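Local atomic coordinates of arginase (Trypanosoma brucei brucei, PDB entry 4RHJ), a protein that is an arginase-like protein of unknown function that has the arginase-deacetylase fold but evolved without the binuclear manganese cluster of true arginases. Residues F25-R35 with E125-Y135; G54-L62 with V286-D294. All coordinates share one frame; numbering follows the deposited sequence.

How the contacts relate
Contacts 1 and 2 sit about 24 Å apart between centres, their nearest atoms about 8 Å apart, so they do not touch. Their segments alternate along the chain: 25-35, 54-62, 125-135, 286-294. Both lie around the one parallel sheet of the arginase-deacetylase fold, in which strands 46-50, 136-140 and 281-287 are neighbours. Contact 1 packs helix 23-30 and the loop after it on helix 116-131, just ahead of strand 136-140. Contact 2 joins the loops that leave strands 46-50 and 281-287, near Asp244, which binds manganese in another structure of this protein, though no metal is bound in this chain. One contact thus builds the flank of the fold, the other the loop rim above its strands.

Contact 1: residues F25-R35 with E125-Y135; sequences FLMNVKGVTPR and EASTELLEKGY
Lys133 reaches across to the loop that follows helix 23-30 and gives its ammonium group to two backbone carbonyls, Lys30 O at 2.8 Å from NZ and Val32 O at 2.9 Å from the same NZ. The first bond runs nearly in line with its carbonyl (C=O...N 163°), whereas the second is more bent. An otherwise extended lysine chain turns at its last torsion (chi4 -82°) to bring NZ between the two oxygens, and its length suits the span between the helix end and the loop. Glu125 and Glu129 face Lys30 from the neighbouring helix, but Lys30 NZ stays 4.6 Å from Glu125 OE2, too far for a salt bridge, so any attraction is probably long-range. Instead the aliphatic part of Lys30 lies against the Glu129 carboxylate, and the Leu26 CD2 methyl meets Glu125 OE2 at 3.4 Å.

Deeper in, Val29 sets its CG2 methyl 3.8 Å from Leu130 CD2, and the small Ala126 lets the Phe25 ring come close, edge on, with CE2 3.5 Å from Ala126 CB. Tyr135 touches Val32 CG1 through its hydroxyl end. Arg35 runs extended past Gly134, which has no side chain to obstruct it.

The positive phi of Gly134 completes a Schellman motif after helix 116-131. Helix segments 25-30 and 125-131 run nearly parallel, at 15°, their axes 9.8 Å apart at closest, and Leu130 also touches strand 46-50: helix-on-helix packing on the flank of the alpha/beta arginase-deacetylase fold.

Contact 2: residues G54-L62 with V286-D294; sequences GMPRRAPLL and VYGYNPDLD
Leu61 lies over one face of the Tyr289 ring, in a contact between two loops of the arginase-deacetylase fold that leave strands 46-50 and 281-287, with no hydrogen bond between them. This is the tightly packed part: Leu61 CD1 makes a CH-pi contact 4.2 Å from the ring centroid, 23° off its normal, and its CD2 comes within 3.6 Å of Tyr289 CD2. A branched leucine suits the spot because both methyls can meet the ring. Pro291 N lies over the opposite face, toward its rim, and Pro60 CG approaches the ring edge. From helix 303-316, Ala305 touches Leu61, and Thr304 and Leu308 touch Tyr289. Met55, flexible and bent at chi2 (-68°), brings SD to 3.2 Å from Tyr289 O, while CE reaches Gly288.

Toward solvent the contact loosens. Exposed Arg58 meets Pro291 CB at the edge of its guanidinium, with Pro60 CB over one face, and Asp292 OD1 turns to a salt bridge with Lys298 of the second subunit. Close though partly exposed, the rigid ring of Pro56 rests on the Asn290 amide. That amide forms an Asx turn in which Asp292 N donates to Asn290 OD1 at 3.0 Å from above the carbonyl plane, 41° out of it.

Contact 1: residues F25-R35 with E125-Y135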
ATOM      1  N   PHE A  25       0.560  28.554 -25.359  1.00 29.03           N
ATOM      2  CA  PHE A  25      -0.471  28.221 -24.375  1.00 25.28           C
ATOM      3  C   PHE A  25      -1.335  29.451 -24.158  1.00 26.28           C
ATOM      4  O   PHE A  25      -2.563  29.372 -24.148  1.00 31.57           O
ATOM      5  CB  PHE A  25       0.114  27.751 -23.033  1.00 25.99           C
ATOM      6  CG  PHE A  25      -0.938  27.527 -21.966  1.00 19.88           C
ATOM      7  CD1 PHE A  25      -1.655  26.340 -21.920  1.00 25.92           C
ATOM      8  CD2 PHE A  25      -1.234  28.514 -21.039  1.00 15.46           C
ATOM      9  CE1 PHE A  25      -2.629  26.132 -20.967  1.00 18.73           C
ATOM     10  CE2 PHE A  25      -2.204  28.310 -20.088  1.00 16.40           C
ATOM     11  CZ  PHE A  25      -2.907  27.113 -20.056  1.00 17.14           C
ATOM     12  N   LEU A  26      -0.672  30.589 -23.989  1.00 33.81           N
ATOM     13  CA  LEU A  26      -1.354  31.856 -23.785  1.00 30.47           C
ATOM     14  C   LEU A  26      -2.282  32.214 -24.946  1.00 29.89           C
ATOM     15  O   LEU A  26      -3.439  32.558 -24.712  1.00 31.96           O
ATOM     16  CB  LEU A  26      -0.325  32.961 -23.553  1.00 35.78           C
ATOM     17  CG  LEU A  26       0.469  32.739 -22.260  1.00 26.63           C
ATOM     18  CD1 LEU A  26       1.538  33.798 -22.080  1.00 37.90           C
ATOM     19  CD2 LEU A  26      -0.472  32.682 -21.058  1.00 28.52           C
ATOM     20  N   MET A  27      -1.779  32.120 -26.179  1.00 29.41           N
ATOM     21  CA  MET A  27      -2.567  32.383 -27.392  1.00 24.64           C
ATOM     22  C   MET A  27      -3.821  31.530 -27.436  1.00 26.89           C
ATOM     23  O   MET A  27      -4.848  31.929 -27.977  1.00 40.78           O
ATOM     24  CB  MET A  27      -1.725  32.129 -28.654  1.00 32.50           C
ATOM     25  CG  MET A  27      -2.364  31.175 -29.682  1.00 39.15           C
ATOM     26  SD  MET A  27      -1.442  29.648 -30.020  1.00 49.27           S
ATOM     27  CE  MET A  27      -0.219  30.206 -31.200  1.00 36.08           C
ATOM     28  N   ASN A  28      -3.719  30.352 -26.841  1.00 37.95           N
ATOM     29  CA  ASN A  28      -4.777  29.360 -26.840  1.00 32.52           C
ATOM     30  C   ASN A  28      -5.848  29.592 -25.764  1.00 33.53           C
ATOM     31  O   ASN A  28      -7.043  29.462 -26.039  1.00 36.78           O
ATOM     32  CB  ASN A  28      -4.157  27.977 -26.664  1.00 28.21           C
ATOM     33  CG  ASN A  28      -5.177  26.876 -26.700  1.00 32.14           C
ATOM     34  OD1 ASN A  28      -5.520  26.289 -25.674  1.00 26.92           O
ATOM     35  ND2 ASN A  28      -5.676  26.586 -27.890  1.00 26.19           N
ATOM     36  N   VAL A  29      -5.420  29.931 -24.549  1.00 33.94           N
ATOM     37  CA  VAL A  29      -6.350  30.116 -23.431  1.00 37.89           C
ATOM     38  C   VAL A  29      -7.315  31.274 -23.694  1.00 34.08           C
ATOM     39  O   VAL A  29      -8.490  31.219 -23.326  1.00 29.61           O
ATOM     40  CB  VAL A  29      -5.599  30.349 -22.080  1.00 19.37           C
ATOM     41  CG1 VAL A  29      -4.938  31.717 -22.016  1.00 30.60           C
ATOM     42  CG2 VAL A  29      -6.551  30.178 -20.910  1.00 26.10           C
ATOM     43  N   LYS A  30      -6.820  32.309 -24.358  1.00 31.81           N
ATOM     44  CA  LYS A  30      -7.602  33.511 -24.543  1.00 35.82           C
ATOM     45  C   LYS A  30      -8.850  33.224 -25.363  1.00 25.79           C
ATOM     46  O   LYS A  30      -9.959  33.505 -24.927  1.00 34.96           O
ATOM     47  CB  LYS A  30      -6.763  34.603 -25.212  1.00 32.73           C
ATOM     48  CG  LYS A  30      -5.493  34.994 -24.464  1.00 29.69           C
ATOM     49  CD  LYS A  30      -4.825  36.206 -25.127  1.00 28.22           C
ATOM     50  CE  LYS A  30      -3.447  36.494 -24.536  1.00 37.70           C
ATOM     51  NZ  LYS A  30      -2.699  37.570 -25.260  1.00 25.05           N
ATOM     52  N   GLY A  31      -8.664  32.633 -26.538  1.00 36.89           N
ATOM     53  CA  GLY A  31      -9.735  32.508 -27.517  1.00 51.21           C
ATOM     54  C   GLY A  31     -10.697  31.332 -27.435  1.00 19.95           C
ATOM     55  O   GLY A  31     -11.315  30.971 -28.434  1.00 21.85           O
ATOM     56  N   VAL A  32     -10.834  30.737 -26.256  1.00 26.36           N
ATOM     57  CA  VAL A  32     -11.743  29.606 -26.083  1.00 30.19           C
ATOM     58  C   VAL A  32     -13.172  30.124 -25.965  1.00 30.26           C
ATOM     59  O   VAL A  32     -13.441  31.010 -25.162  1.00 25.76           O
ATOM     60  CB  VAL A  32     -11.369  28.756 -24.846  1.00 33.64           C
ATOM     61  CG1 VAL A  32     -12.439  27.721 -24.554  1.00 30.64           C
ATOM     62  CG2 VAL A  32     -10.039  28.081 -25.066  1.00 37.07           C
ATOM     63  N   THR A  33     -14.073  29.587 -26.786  1.00 15.27           N
ATOM     64  CA  THR A  33     -15.442  30.086 -26.850  1.00 35.04           C
ATOM     65  C   THR A  33     -16.057  29.984 -25.469  1.00 29.64           C
ATOM     66  O   THR A  33     -16.069  28.915 -24.874  1.00 37.40           O
ATOM     67  CB  THR A  33     -16.315  29.311 -27.876  1.00 45.90           C
ATOM     68  OG1 THR A  33     -15.879  29.594 -29.215  1.00 34.01           O
ATOM     69  CG2 THR A  33     -17.773  29.713 -27.735  1.00 36.80           C
ATOM     70  N   PRO A  34     -16.539  31.114 -24.942  1.00 40.05           N
ATOM     71  CA  PRO A  34     -17.052  31.161 -23.573  1.00 31.31           C
ATOM     72  C   PRO A  34     -18.198  30.191 -23.299  1.00 32.26           C
ATOM     73  O   PRO A  34     -18.957  29.820 -24.196  1.00 35.38           O
ATOM     74  CB  PRO A  34     -17.533  32.610 -23.434  1.00 32.50           C
ATOM     75  CG  PRO A  34     -17.668  33.122 -24.829  1.00 24.96           C
ATOM     76  CD  PRO A  34     -16.608  32.429 -25.596  1.00 38.66           C
ATOM     77  N   ARG A  35     -18.286  29.781 -22.041  1.00 24.93           N
ATOM     78  CA  ARG A  35     -19.413  29.044 -21.519  1.00 17.53           C
ATOM     79  C   ARG A  35     -20.705  29.789 -21.838  1.00 36.30           C
ATOM     80  O   ARG A  35     -20.828  30.973 -21.522  1.00 61.81           O
ATOM     81  CB  ARG A  35     -19.232  28.862 -20.015  1.00 21.18           C
ATOM     82  CG  ARG A  35     -20.384  28.253 -19.284  1.00 25.32           C
ATOM     83  CD  ARG A  35     -20.286  28.629 -17.838  1.00 23.86           C
ATOM     84  NE  ARG A  35     -21.199  27.861 -17.019  1.00 29.60           N
ATOM     85  CZ  ARG A  35     -21.335  28.038 -15.714  1.00 41.93           C
ATOM     86  NH1 ARG A  35     -20.603  28.960 -15.098  1.00 38.26           N
ATOM     87  NH2 ARG A  35     -22.187  27.291 -15.026  1.00 27.09           N
ATOM     88  N   GLU A 125      -2.512  34.411 -15.231  1.00 22.73           N
ATOM     89  CA  GLU A 125      -3.207  34.842 -16.439  1.00 25.01           C
ATOM     90  C   GLU A 125      -4.109  33.759 -17.026  1.00 27.55           C
ATOM     91  O   GLU A 125      -5.216  34.048 -17.481  1.00 34.79           O
ATOM     92  CB  GLU A 125      -2.200  35.295 -17.489  1.00 29.97           C
ATOM     93  CG  GLU A 125      -2.615  34.968 -18.894  1.00 30.85           C
ATOM     94  CD  GLU A 125      -1.840  35.759 -19.885  1.00 26.61           C
ATOM     95  OE1 GLU A 125      -0.951  36.516 -19.442  1.00 25.55           O
ATOM     96  OE2 GLU A 125      -2.124  35.629 -21.092  1.00 28.43           O
ATOM     97  N   ALA A 126      -3.634  32.516 -17.028  1.00 20.15           N
ATOM     98  CA  ALA A 126      -4.468  31.388 -17.430  1.00 20.56           C
ATOM     99  C   ALA A 126      -5.692  31.259 -16.525  1.00 20.44           C
ATOM    100  O   ALA A 126      -6.820  31.250 -17.005  1.00 24.22           O
ATOM    101  CB  ALA A 126      -3.669  30.104 -17.409  1.00 21.25           C
ATOM    102  N   SER A 127      -5.462  31.169 -15.220  1.00 16.60           N
ATOM    103  CA  SER A 127      -6.539  30.980 -14.259  1.00 14.54           C
ATOM    104  C   SER A 127      -7.577  32.093 -14.383  1.00 22.58           C
ATOM    105  O   SER A 127      -8.786  31.837 -14.429  1.00 15.69           O
ATOM    106  CB  SER A 127      -5.978  30.923 -12.841  1.00 22.84           C
ATOM    107  OG  SER A 127      -5.212  32.078 -12.546  1.00 26.95           O
ATOM    108  N   THR A 128      -7.092  33.326 -14.447  1.00 14.34           N
ATOM    109  CA  THR A 128      -7.943  34.490 -14.696  1.00 30.17           C
ATOM    110  C   THR A 128      -8.784  34.356 -15.983  1.00 20.45           C
ATOM    111  O   THR A 128      -9.974  34.698 -16.008  1.00 21.90           O
ATOM    112  CB  THR A 128      -7.098  35.776 -14.795  1.00 18.28           C
ATOM    113  OG1 THR A 128      -6.556  36.116 -13.509  1.00 17.59           O
ATOM    114  CG2 THR A 128      -7.941  36.920 -15.294  1.00 33.51           C
ATOM    115  N   GLU A 129      -8.160  33.844 -17.040  1.00 27.77           N
ATOM    116  CA  GLU A 129      -8.814  33.743 -18.342  1.00 30.86           C
ATOM    117  C   GLU A 129      -9.664  32.482 -18.445  1.00 25.64           C
ATOM    118  O   GLU A 129     -10.442  32.326 -19.379  1.00 24.40           O
ATOM    119  CB  GLU A 129      -7.783  33.770 -19.475  1.00 29.66           C
ATOM    120  CG  GLU A 129      -8.340  34.210 -20.821  1.00 26.17           C
ATOM    121  CD  GLU A 129      -7.985  35.649 -21.185  1.00 29.96           C
ATOM    122  OE1 GLU A 129      -7.410  36.370 -20.349  1.00 40.07           O
ATOM    123  OE2 GLU A 129      -8.270  36.068 -22.323  1.00 32.11           O
ATOM    124  N   LEU A 130      -9.511  31.584 -17.480  1.00 27.24           N
ATOM    125  CA  LEU A 130     -10.364  30.406 -17.383  1.00 25.88           C
ATOM    126  C   LEU A 130     -11.578  30.694 -16.507  1.00 19.03           C
ATOM    127  O   LEU A 130     -12.690  30.221 -16.769  1.00 27.46           O
ATOM    128  CB  LEU A 130      -9.587  29.213 -16.819  1.00 17.09           C
ATOM    129  CG  LEU A 130      -8.687  28.543 -17.853  1.00 18.07           C
ATOM    130  CD1 LEU A 130      -8.113  27.221 -17.349  1.00 18.60           C
ATOM    131  CD2 LEU A 130      -9.430  28.381 -19.182  1.00 27.74           C
ATOM    132  N   LEU A 131     -11.337  31.479 -15.462  1.00 30.38           N
ATOM    133  CA  LEU A 131     -12.356  31.859 -14.500  1.00 19.20           C
ATOM    134  C   LEU A 131     -13.287  32.912 -15.062  1.00 22.87           C
ATOM    135  O   LEU A 131     -14.466  32.930 -14.727  1.00 28.00           O
ATOM    136  CB  LEU A 131     -11.720  32.382 -13.214  1.00 22.37           C
ATOM    137  CG  LEU A 131     -11.119  31.357 -12.268  1.00 16.39           C
ATOM    138  CD1 LEU A 131     -10.439  32.065 -11.117  1.00 33.51           C
ATOM    139  CD2 LEU A 131     -12.203  30.418 -11.782  1.00 22.09           C
ATOM    140  N   GLU A 132     -12.764  33.794 -15.906  1.00 21.32           N
ATOM    141  CA  GLU A 132     -13.605  34.804 -16.518  1.00 25.76           C
ATOM    142  C   GLU A 132     -14.713  34.125 -17.311  1.00 28.24           C
ATOM    143  O   GLU A 132     -15.867  34.562 -17.281  1.00 41.37           O
ATOM    144  CB  GLU A 132     -12.783  35.740 -17.409  1.00 23.02           C
ATOM    145  CG  GLU A 132     -12.125  36.852 -16.640  1.00 23.60           C
ATOM    146  CD  GLU A 132     -11.192  37.689 -17.489  1.00 36.65           C
ATOM    147  OE1 GLU A 132     -11.442  37.831 -18.704  1.00 37.43           O
ATOM    148  OE2 GLU A 132     -10.207  38.211 -16.934  1.00 27.10           O
ATOM    149  N   LYS A 133     -14.372  33.024 -17.976  1.00 28.91           N
ATOM    150  CA  LYS A 133     -15.315  32.365 -18.879  1.00 41.74           C
ATOM    151  C   LYS A 133     -16.207  31.317 -18.207  1.00 21.69           C
ATOM    152  O   LYS A 133     -16.977  30.639 -18.870  1.00 26.87           O
ATOM    153  CB  LYS A 133     -14.566  31.712 -20.040  1.00 21.97           C
ATOM    154  CG  LYS A 133     -13.560  32.579 -20.765  1.00 24.57           C
ATOM    155  CD  LYS A 133     -12.852  31.753 -21.837  1.00 22.72           C
ATOM    156  CE  LYS A 133     -11.871  32.576 -22.668  1.00 28.91           C
ATOM    157  NZ  LYS A 133     -12.531  33.341 -23.764  1.00 24.04           N
ATOM    158  N   GLY A 134     -16.109  31.182 -16.897  1.00 24.37           N
ATOM    159  CA  GLY A 134     -16.991  30.275 -16.190  1.00 33.54           C
ATOM    160  C   GLY A 134     -16.587  28.811 -16.259  1.00 34.93           C
ATOM    161  O   GLY A 134     -17.426  27.927 -16.092  1.00 23.71           O
ATOM    162  N   TYR A 135     -15.310  28.546 -16.516  1.00 34.08           N
ATOM    163  CA  TYR A 135     -14.775  27.196 -16.362  1.00 20.08           C
ATOM    164  C   TYR A 135     -14.172  27.141 -14.979  1.00 20.16           C
ATOM    165  O   TYR A 135     -13.628  28.146 -14.520  1.00 25.33           O
ATOM    166  CB  TYR A 135     -13.717  26.861 -17.415  1.00 27.73           C
ATOM    167  CG  TYR A 135     -14.158  27.079 -18.845  1.00 36.79           C
ATOM    168  CD1 TYR A 135     -14.257  28.353 -19.362  1.00 36.82           C
ATOM    169  CD2 TYR A 135     -14.465  26.015 -19.678  1.00 33.18           C
ATOM    170  CE1 TYR A 135     -14.655  28.570 -20.647  1.00 22.94           C
ATOM    171  CE2 TYR A 135     -14.873  26.232 -20.983  1.00 22.24           C
ATOM    172  CZ  TYR A 135     -14.961  27.528 -21.456  1.00 23.86           C
ATOM    173  OH  TYR A 135     -15.352  27.831 -22.745  1.00 26.05           O
TER

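Contact 2: residues G54-L62 with V286-D294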
ATOM      1  N   GLY A  54       8.722  23.967 -10.592  1.00 15.70           N
ATOM      2  CA  GLY A  54       9.434  23.205  -9.574  1.00 17.06           C
ATOM      3  C   GLY A  54       9.607  21.710  -9.794  1.00 20.80           C
ATOM      4  O   GLY A  54      10.066  20.999  -8.898  1.00 24.21           O
ATOM      5  N   MET A  55       9.244  21.238 -10.985  1.00 33.40           N
ATOM      6  CA  MET A  55       9.415  19.847 -11.402  1.00 18.75           C
ATOM      7  C   MET A  55      10.238  19.841 -12.693  1.00 19.08           C
ATOM      8  O   MET A  55      10.287  20.859 -13.369  1.00 21.89           O
ATOM      9  CB  MET A  55       8.050  19.174 -11.618  1.00 10.98           C
ATOM     10  CG  MET A  55       7.145  19.183 -10.370  1.00 18.34           C
ATOM     11  SD  MET A  55       7.822  18.119  -9.073  1.00 25.56           S
ATOM     12  CE  MET A  55       7.263  18.861  -7.552  1.00 26.95           C
ATOM     13  N   PRO A  56      10.880  18.708 -13.039  1.00 22.70           N
ATOM     14  CA  PRO A  56      11.600  18.546 -14.313  1.00 27.59           C
ATOM     15  C   PRO A  56      10.867  19.080 -15.548  1.00 16.43           C
ATOM     16  O   PRO A  56       9.661  19.292 -15.513  1.00 22.21           O
ATOM     17  CB  PRO A  56      11.769  17.032 -14.403  1.00 15.12           C
ATOM     18  CG  PRO A  56      11.999  16.647 -13.005  1.00 13.34           C
ATOM     19  CD  PRO A  56      11.074  17.523 -12.188  1.00 19.70           C
ATOM     20  N   ARG A  57      11.606  19.286 -16.633  1.00 23.79           N
ATOM     21  CA  ARG A  57      11.040  19.877 -17.843  1.00 25.20           C
ATOM     22  C   ARG A  57       9.983  18.990 -18.511  1.00 37.71           C
ATOM     23  O   ARG A  57       9.025  19.486 -19.114  1.00 31.64           O
ATOM     24  CB  ARG A  57      12.147  20.188 -18.844  1.00 22.20           C
ATOM     25  CG  ARG A  57      11.849  21.418 -19.675  1.00 34.46           C
ATOM     26  CD  ARG A  57      12.814  21.599 -20.840  1.00 37.76           C
ATOM     27  NE  ARG A  57      12.770  22.961 -21.368  1.00 34.64           N
ATOM     28  CZ  ARG A  57      11.761  23.461 -22.074  1.00 47.22           C
ATOM     29  NH1 ARG A  57      10.695  22.718 -22.342  1.00 52.16           N
ATOM     30  NH2 ARG A  57      11.815  24.711 -22.509  1.00 48.23           N
ATOM     31  N   ARG A  58      10.160  17.678 -18.422  1.00 32.77           N
ATOM     32  CA  ARG A  58       9.162  16.775 -18.969  1.00 37.38           C
ATOM     33  C   ARG A  58       8.038  16.584 -17.964  1.00 26.27           C
ATOM     34  O   ARG A  58       8.264  16.152 -16.826  1.00 39.84           O
ATOM     35  CB  ARG A  58       9.778  15.425 -19.347  1.00 31.41           C
ATOM     36  CG  ARG A  58       8.750  14.376 -19.770  1.00 37.58           C
ATOM     37  CD  ARG A  58       9.396  13.024 -19.979  1.00 29.83           C
ATOM     38  NE  ARG A  58       8.408  11.956 -20.085  1.00 48.77           N
ATOM     39  CZ  ARG A  58       7.937  11.262 -19.052  1.00 45.71           C
ATOM     40  NH1 ARG A  58       8.358  11.519 -17.821  1.00 35.61           N
ATOM     41  NH2 ARG A  58       7.040  10.302 -19.252  1.00 37.76           N
ATOM     42  N   ALA A  59       6.829  16.931 -18.395  1.00 35.03           N
ATOM     43  CA  ALA A  59       5.624  16.703 -17.612  1.00 26.41           C
ATOM     44  C   ALA A  59       4.676  15.776 -18.353  1.00 14.64           C
ATOM     45  O   ALA A  59       3.942  16.206 -19.235  1.00 28.09           O
ATOM     46  CB  ALA A  59       4.939  18.006 -17.304  1.00 23.73           C
ATOM     47  N   PRO A  60       4.702  14.491 -18.008  1.00 19.32           N
ATOM     48  CA  PRO A  60       3.742  13.577 -18.625  1.00 19.54           C
ATOM     49  C   PRO A  60       2.374  13.735 -17.978  1.00 20.42           C
ATOM     50  O   PRO A  60       1.599  14.550 -18.448  1.00 24.01           O
ATOM     51  CB  PRO A  60       4.343  12.195 -18.367  1.00 16.32           C
ATOM     52  CG  PRO A  60       5.240  12.381 -17.168  1.00 44.96           C
ATOM     53  CD  PRO A  60       5.636  13.823 -17.087  1.00 23.47           C
ATOM     54  N   LEU A  61       2.134  12.985 -16.904  1.00 24.20           N
ATOM     55  CA  LEU A  61       0.930  13.038 -16.055  1.00 27.53           C
ATOM     56  C   LEU A  61      -0.355  13.643 -16.631  1.00 22.57           C
ATOM     57  O   LEU A  61      -1.399  12.992 -16.628  1.00 15.53           O
ATOM     58  CB  LEU A  61       1.259  13.742 -14.736  1.00 21.40           C
ATOM     59  CG  LEU A  61       0.273  13.500 -13.595  1.00  8.62           C
ATOM     60  CD1 LEU A  61       0.387  12.071 -13.093  1.00 19.78           C
ATOM     61  CD2 LEU A  61       0.501  14.491 -12.464  1.00 15.75           C
ATOM     62  N   LEU A  62      -0.282  14.873 -17.125  1.00 19.78           N
ATOM     63  CA  LEU A  62      -1.382  15.453 -17.843  1.00  8.62           C
ATOM     64  C   LEU A  62      -1.687  14.464 -18.935  1.00 12.00           C
ATOM     65  O   LEU A  62      -2.711  13.796 -18.882  1.00 27.52           O
ATOM     66  CB  LEU A  62      -1.020  16.852 -18.383  1.00 12.07           C
ATOM     67  CG  LEU A  62      -1.796  17.440 -19.570  1.00 22.35           C
ATOM     68  CD1 LEU A  62      -2.605  18.659 -19.168  1.00 23.71           C
ATOM     69  CD2 LEU A  62      -0.862  17.777 -20.724  1.00 26.52           C
ATOM     70  N   VAL A 286      -3.359  19.887  -8.476  1.00 12.81           N
ATOM     71  CA  VAL A 286      -2.781  18.627  -8.061  1.00 19.40           C
ATOM     72  C   VAL A 286      -1.309  18.582  -8.441  1.00 15.99           C
ATOM     73  O   VAL A 286      -0.975  18.556  -9.619  1.00 16.55           O
ATOM     74  CB  VAL A 286      -3.527  17.442  -8.662  1.00 13.00           C
ATOM     75  CG1 VAL A 286      -3.193  16.194  -7.883  1.00 13.95           C
ATOM     76  CG2 VAL A 286      -5.026  17.698  -8.601  1.00  8.96           C
ATOM     77  N   TYR A 287      -0.451  18.541  -7.416  1.00 20.65           N
ATOM     78  CA  TYR A 287       0.988  18.778  -7.530  1.00 14.06           C
ATOM     79  C   TYR A 287       1.821  17.809  -6.698  1.00 15.20           C
ATOM     80  O   TYR A 287       1.280  16.927  -6.045  1.00 15.35           O
ATOM     81  CB  TYR A 287       1.307  20.201  -7.091  1.00 16.73           C
ATOM     82  CG  TYR A 287       0.955  20.506  -5.643  1.00 15.01           C
ATOM     83  CD1 TYR A 287      -0.327  20.917  -5.282  1.00 13.81           C
ATOM     84  CD2 TYR A 287       1.910  20.397  -4.644  1.00 13.88           C
ATOM     85  CE1 TYR A 287      -0.636  21.214  -3.962  1.00 12.32           C
ATOM     86  CE2 TYR A 287       1.615  20.691  -3.340  1.00 20.15           C
ATOM     87  CZ  TYR A 287       0.342  21.095  -2.989  1.00 12.81           C
ATOM     88  OH  TYR A 287       0.055  21.377  -1.663  1.00 21.18           O
ATOM     89  N   GLY A 288       3.140  17.988  -6.714  1.00 12.72           N
ATOM     90  CA  GLY A 288       4.026  17.182  -5.882  1.00 19.37           C
ATOM     91  C   GLY A 288       4.662  15.985  -6.558  1.00 18.67           C
ATOM     92  O   GLY A 288       5.449  15.262  -5.953  1.00 21.00           O
ATOM     93  N   TYR A 289       4.327  15.791  -7.828  1.00 15.84           N
ATOM     94  CA  TYR A 289       4.721  14.619  -8.570  1.00 22.19           C
ATOM     95  C   TYR A 289       5.912  14.910  -9.475  1.00 16.30           C
ATOM     96  O   TYR A 289       5.929  15.863 -10.241  1.00 15.75           O
ATOM     97  CB  TYR A 289       3.529  14.088  -9.386  1.00 27.90           C
ATOM     98  CG  TYR A 289       3.917  13.161 -10.510  1.00 18.80           C
ATOM     99  CD1 TYR A 289       4.346  11.864 -10.255  1.00  9.80           C
ATOM    100  CD2 TYR A 289       3.884  13.591 -11.835  1.00 27.76           C
ATOM    101  CE1 TYR A 289       4.719  11.023 -11.295  1.00 15.47           C
ATOM    102  CE2 TYR A 289       4.254  12.743 -12.888  1.00 29.47           C
ATOM    103  CZ  TYR A 289       4.667  11.457 -12.606  1.00 15.09           C
ATOM    104  OH  TYR A 289       5.033  10.607 -13.632  1.00 17.16           O
ATOM    105  N   ASN A 290       6.915  14.060  -9.365  1.00 17.53           N
ATOM    106  CA  ASN A 290       8.138  14.210 -10.125  1.00 19.81           C
ATOM    107  C   ASN A 290       8.549  12.841 -10.643  1.00 17.50           C
ATOM    108  O   ASN A 290       8.918  11.965  -9.866  1.00 14.82           O
ATOM    109  CB  ASN A 290       9.232  14.844  -9.262  1.00  8.67           C
ATOM    110  CG  ASN A 290      10.558  14.997  -9.998  1.00 12.78           C
ATOM    111  OD1 ASN A 290      10.765  14.430 -11.061  1.00 14.30           O
ATOM    112  ND2 ASN A 290      11.477  15.739  -9.398  1.00 16.63           N
ATOM    113  N   PRO A 291       8.485  12.666 -11.971  1.00 20.89           N
ATOM    114  CA  PRO A 291       8.694  11.394 -12.670  1.00 20.43           C
ATOM    115  C   PRO A 291       9.974  10.711 -12.233  1.00 11.37           C
ATOM    116  O   PRO A 291      10.019   9.485 -12.185  1.00 13.31           O
ATOM    117  CB  PRO A 291       8.769  11.810 -14.140  1.00 17.32           C
ATOM    118  CG  PRO A 291       9.024  13.287 -14.114  1.00 15.47           C
ATOM    119  CD  PRO A 291       8.309  13.773 -12.919  1.00 14.61           C
ATOM    120  N   ASP A 292      10.971  11.505 -11.863  1.00 16.60           N
ATOM    121  CA  ASP A 292      12.294  10.984 -11.532  1.00 21.59           C
ATOM    122  C   ASP A 292      12.331  10.242 -10.196  1.00 10.53           C
ATOM    123  O   ASP A 292      13.241   9.453  -9.946  1.00 18.82           O
ATOM    124  CB  ASP A 292      13.325  12.125 -11.547  1.00 10.61           C
ATOM    125  CG  ASP A 292      13.686  12.570 -12.969  1.00 17.05           C
ATOM    126  OD1 ASP A 292      13.344  11.839 -13.919  1.00 27.87           O
ATOM    127  OD2 ASP A 292      14.315  13.636 -13.148  1.00 16.28           O
ATOM    128  N   LEU A 293      11.327  10.483  -9.361  1.00 12.70           N
ATOM    129  CA  LEU A 293      11.294   9.983  -7.984  1.00 17.54           C
ATOM    130  C   LEU A 293      10.323   8.818  -7.815  1.00 15.45           C
ATOM    131  O   LEU A 293      10.148   8.301  -6.722  1.00 14.58           O
ATOM    132  CB  LEU A 293      10.913  11.116  -7.022  1.00 20.77           C
ATOM    133  CG  LEU A 293      11.607  12.480  -7.143  1.00 19.38           C
ATOM    134  CD1 LEU A 293      11.028  13.426  -6.145  1.00  9.36           C
ATOM    135  CD2 LEU A 293      13.135  12.390  -6.950  1.00 18.27           C
ATOM    136  N   ASP A 294       9.712   8.396  -8.917  1.00 16.38           N
ATOM    137  CA  ASP A 294       8.658   7.392  -8.888  1.00 12.69           C
ATOM    138  C   ASP A 294       9.182   5.958  -8.862  1.00 12.43           C
ATOM    139  O   ASP A 294      10.312   5.678  -9.254  1.00 11.25           O
ATOM    140  CB  ASP A 294       7.730   7.578 -10.094  1.00 14.63           C
ATOM    141  CG  ASP A 294       6.280   7.226  -9.783  1.00 12.12           C
ATOM    142  OD1 ASP A 294       6.000   6.649  -8.715  1.00 21.71           O
ATOM    143  OD2 ASP A 294       5.413   7.523 -10.623  1.00 13.60           O
TER